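Local coordinates for MutT/NUDIX family protein (Bacillus thuringiensis str. Al Hakam, PDB 3ID9) that probably hydrolyses a nucleoside diphosphate linked to another moiety, as MutT/Nudix family enzymes do, although its own substrate is not established, at residues Leu30-Val39 with Met69-Val77. Residues are numbered along the deposited sequence; the frame is centred on the assembly and turned at random.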
loop_
_atom_site.group_PDB
_atom_site.type_symbol
_atom_site.label_atom_id
_atom_site.label_comp_id
_atom_site.label_asym_id
_atom_site.label_seq_id
_atom_site.Cartn_x
_atom_site.Cartn_y
_atom_site.Cartn_z
ATOM N N LEU B 30 -5.311 14.055 -6.809
ATOM C CA LEU B 30 -6.670 14.559 -6.700
ATOM C C LEU B 30 -7.153 14.880 -8.103
ATOM O O LEU B 30 -6.713 15.853 -8.723
ATOM C CB LEU B 30 -6.685 15.811 -5.813
ATOM C CG LEU B 30 -8.022 16.298 -5.238
ATOM C CD1 LEU B 30 -7.769 17.525 -4.370
ATOM C CD2 LEU B 30 -9.001 16.636 -6.359
ATOM N N ILE B 31 -8.060 14.045 -8.594
ATOM C CA ILE B 31 -8.614 14.184 -9.929
ATOM C C ILE B 31 -10.045 14.700 -9.893
ATOM O O ILE B 31 -10.871 14.229 -9.111
ATOM C CB ILE B 31 -8.616 12.831 -10.661
ATOM C CG1 ILE B 31 -7.189 12.297 -10.757
ATOM C CG2 ILE B 31 -9.238 12.976 -12.035
ATOM C CD1 ILE B 31 -7.118 10.827 -11.148
ATOM N N GLU B 32 -10.320 15.680 -10.745
ATOM C CA GLU B 32 -11.645 16.270 -10.874
ATOM C C GLU B 32 -11.787 16.682 -12.334
ATOM O O GLU B 32 -10.906 17.340 -12.893
ATOM C CB GLU B 32 -11.806 17.482 -9.946
ATOM C CG GLU B 32 -12.064 17.116 -8.485
ATOM C CD GLU B 32 -12.371 18.322 -7.610
ATOM O OE1 GLU B 32 -12.753 19.372 -8.159
ATOM O OE2 GLU B 32 -12.250 18.219 -6.368
ATOM N N ASP B 33 -12.886 16.261 -12.952
ATOM C CA ASP B 33 -13.152 16.559 -14.353
ATOM C C ASP B 33 -11.983 16.146 -15.233
ATOM O O ASP B 33 -11.545 16.907 -16.094
ATOM C CB ASP B 33 -13.429 18.049 -14.558
ATOM C CG ASP B 33 -14.439 18.595 -13.571
ATOM O OD1 ASP B 33 -15.506 17.962 -13.395
ATOM O OD2 ASP B 33 -14.164 19.666 -12.978
ATOM N N GLU B 34 -11.482 14.937 -15.003
ATOM C CA GLU B 34 -10.371 14.395 -15.777
ATOM C C GLU B 34 -9.096 15.232 -15.719
ATOM O O GLU B 34 -8.264 15.166 -16.624
ATOM C CB GLU B 34 -10.793 14.214 -17.235
ATOM C CG GLU B 34 -11.955 13.255 -17.436
ATOM C CD GLU B 34 -12.477 13.273 -18.869
ATOM O OE1 GLU B 34 -12.972 14.338 -19.319
ATOM O OE2 GLU B 34 -12.389 12.227 -19.548
ATOM N N LYS B 35 -8.941 16.018 -14.661
ATOM C CA LYS B 35 -7.745 16.840 -14.498
ATOM C C LYS B 35 -7.079 16.488 -13.187
ATOM O O LYS B 35 -7.752 16.133 -12.220
ATOM C CB LYS B 35 -8.095 18.324 -14.475
ATOM C CG LYS B 35 -8.766 18.842 -15.730
ATOM C CD LYS B 35 -9.182 20.283 -15.517
ATOM C CE LYS B 35 -9.970 20.824 -16.687
ATOM N NZ LYS B 35 -10.390 22.227 -16.429
ATOM N N VAL B 36 -5.759 16.596 -13.153
ATOM C CA VAL B 36 -5.007 16.294 -11.949
ATOM C C VAL B 36 -4.459 17.561 -11.314
ATOM O O VAL B 36 -4.006 18.465 -12.001
ATOM C CB VAL B 36 -3.819 15.347 -12.250
ATOM C CG1 VAL B 36 -3.144 14.929 -10.957
ATOM C CG2 VAL B 36 -4.313 14.122 -12.975
ATOM N N LEU B 37 -4.483 17.612 -9.990
ATOM C CA LEU B 37 -3.974 18.761 -9.258
ATOM C C LEU B 37 -2.447 18.772 -9.226
ATOM O O LEU B 37 -1.833 17.862 -8.684
ATOM C CB LEU B 37 -4.513 18.716 -7.824
ATOM C CG LEU B 37 -4.197 19.710 -6.691
ATOM C CD1 LEU B 37 -2.916 20.477 -6.938
ATOM C CD2 LEU B 37 -5.366 20.654 -6.537
ATOM N N LEU B 38 -1.830 19.794 -9.819
ATOM C CA LEU B 38 -0.383 19.916 -9.759
ATOM C C LEU B 38 -0.063 21.128 -8.911
ATOM O O LEU B 38 -0.824 22.083 -8.848
ATOM C CB LEU B 38 0.260 20.068 -11.137
ATOM C CG LEU B 38 0.103 18.881 -12.092
ATOM C CD1 LEU B 38 1.014 19.098 -13.309
ATOM C CD2 LEU B 38 0.442 17.567 -11.363
ATOM N N VAL B 39 1.081 21.059 -8.256
ATOM C CA VAL B 39 1.564 22.085 -7.370
ATOM C C VAL B 39 2.911 22.559 -7.904
ATOM O O VAL B 39 3.597 21.825 -8.622
ATOM C CB VAL B 39 1.693 21.480 -5.943
ATOM C CG1 VAL B 39 2.800 22.139 -5.166
ATOM C CG2 VAL B 39 0.375 21.635 -5.210
HETATM N N MSE B 69 -1.066 18.110 1.911
HETATM C CA MSE B 69 -2.101 18.649 1.056
HETATM C C MSE B 69 -2.520 20.072 1.430
HETATM O O MSE B 69 -2.711 20.912 0.540
HETATM C CB MSE B 69 -3.306 17.718 1.054
HETATM C CG MSE B 69 -3.951 17.573 -0.307
HETATM SE SE MSE B 69 -2.719 17.192 -1.793
HETATM C CE MSE B 69 -3.879 17.857 -3.185
ATOM N N ARG B 70 -2.660 20.372 2.721
ATOM C CA ARG B 70 -3.056 21.729 3.050
ATOM C C ARG B 70 -1.919 22.737 3.167
ATOM O O ARG B 70 -2.168 23.938 3.222
ATOM C CB ARG B 70 -3.983 21.777 4.275
ATOM C CG ARG B 70 -3.566 21.058 5.532
ATOM C CD ARG B 70 -4.838 20.798 6.358
ATOM N NE ARG B 70 -4.579 20.132 7.632
ATOM C CZ ARG B 70 -5.519 19.581 8.398
ATOM N NH1 ARG B 70 -6.794 19.606 8.028
ATOM N NH2 ARG B 70 -5.182 18.999 9.536
ATOM N N GLU B 71 -0.678 22.264 3.167
ATOM C CA GLU B 71 0.453 23.177 3.218
ATOM C C GLU B 71 0.790 23.590 1.784
ATOM O O GLU B 71 1.308 24.677 1.548
ATOM C CB GLU B 71 1.686 22.515 3.839
ATOM C CG GLU B 71 1.462 21.894 5.214
ATOM C CD GLU B 71 2.760 21.423 5.869
ATOM O OE1 GLU B 71 3.628 20.874 5.153
ATOM O OE2 GLU B 71 2.904 21.590 7.102
ATOM N N GLU B 72 0.475 22.727 0.824
ATOM C CA GLU B 72 0.781 23.013 -0.573
ATOM C C GLU B 72 -0.406 23.454 -1.423
ATOM O O GLU B 72 -0.207 24.033 -2.484
ATOM C CB GLU B 72 1.452 21.793 -1.225
ATOM C CG GLU B 72 2.750 21.366 -0.528
ATOM C CD GLU B 72 3.409 20.137 -1.157
ATOM O OE1 GLU B 72 2.755 19.076 -1.250
ATOM O OE2 GLU B 72 4.591 20.228 -1.556
ATOM N N THR B 73 -1.631 23.197 -0.964
ATOM C CA THR B 73 -2.828 23.570 -1.725
ATOM C C THR B 73 -3.931 24.160 -0.840
ATOM O O THR B 73 -4.953 24.627 -1.340
ATOM C CB THR B 73 -3.458 22.354 -2.442
ATOM O OG1 THR B 73 -4.286 21.635 -1.514
ATOM C CG2 THR B 73 -2.385 21.415 -2.977
ATOM N N GLY B 74 -3.732 24.122 0.472
ATOM C CA GLY B 74 -4.737 24.643 1.377
ATOM C C GLY B 74 -6.082 23.924 1.341
ATOM O O GLY B 74 -7.033 24.372 1.977
ATOM N N LEU B 75 -6.170 22.808 0.618
ATOM C CA LEU B 75 -7.422 22.049 0.513
ATOM C C LEU B 75 -7.596 20.999 1.608
ATOM O O LEU B 75 -6.623 20.514 2.179
ATOM C CB LEU B 75 -7.495 21.317 -0.828
ATOM C CG LEU B 75 -7.508 22.084 -2.145
ATOM C CD1 LEU B 75 -7.557 21.083 -3.295
ATOM C CD2 LEU B 75 -8.719 23.013 -2.189
ATOM N N GLU B 76 -8.848 20.652 1.892
ATOM C CA GLU B 76 -9.151 19.613 2.872
ATOM C C GLU B 76 -9.472 18.370 2.053
ATOM O O GLU B 76 -10.322 18.403 1.164
ATOM C CB GLU B 76 -10.355 19.998 3.735
ATOM C CG GLU B 76 -10.031 21.006 4.822
ATOM C CD GLU B 76 -8.926 20.518 5.749
ATOM O OE1 GLU B 76 -9.068 19.418 6.330
ATOM O OE2 GLU B 76 -7.913 21.234 5.900
ATOM N N VAL B 77 -8.789 17.272 2.341
ATOM C CA VAL B 77 -9.016 16.054 1.579
ATOM C C VAL B 77 -9.169 14.808 2.427
ATOM O O VAL B 77 -8.886 14.808 3.624
ATOM C CB VAL B 77 -7.849 15.801 0.603
ATOM C CG1 VAL B 77 -7.647 17.015 -0.297
ATOM C CG2 VAL B 77 -6.571 15.497 1.388
#
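Val39, Leu30 and Leu37, all on one face of the hairpin formed by strands 23-32 and 35-40, pack against the C-terminal end of helix 61-72 and the chain that leaves it. The Val39 side chain crosses those of Glu72 and Thr73 at about a right angle: its CG2 lies 3.6 Å from Thr73 CG2 and also touches the carbonyl oxygen of Glu72, while both its methyls border Glu72 CB. Leu30 sends CD1 among three side chains, 3.7 Å from Leu75 CD1 and 4.1 Å from both Met69 CE and Val77 CG1. Leu37 meets Leu75 tip to tip, CD2 to CD1 at 3.9 Å, and selenomethionine Met69 runs past Leu37 in the opposite direction, CE meeting Leu37 CG. Thr73 OG1 bonds to Met69 O at 2.7 Å and accepts from Leu75 N, an ST turn; chi1 of 82° turns CG2 anti to the carbonyl carbon, where it meets Val39 and Leu37. Met69 O also receives Thr73 N, from the opposite face of its carbonyl plane. Glu72 OE1 is hydrogen-bonded to Gly52 N of strand 48-54. Residues 53-74 form the Nudix box; the contact packs the end of its helix against the mixed sheet, as in the Nudix fold.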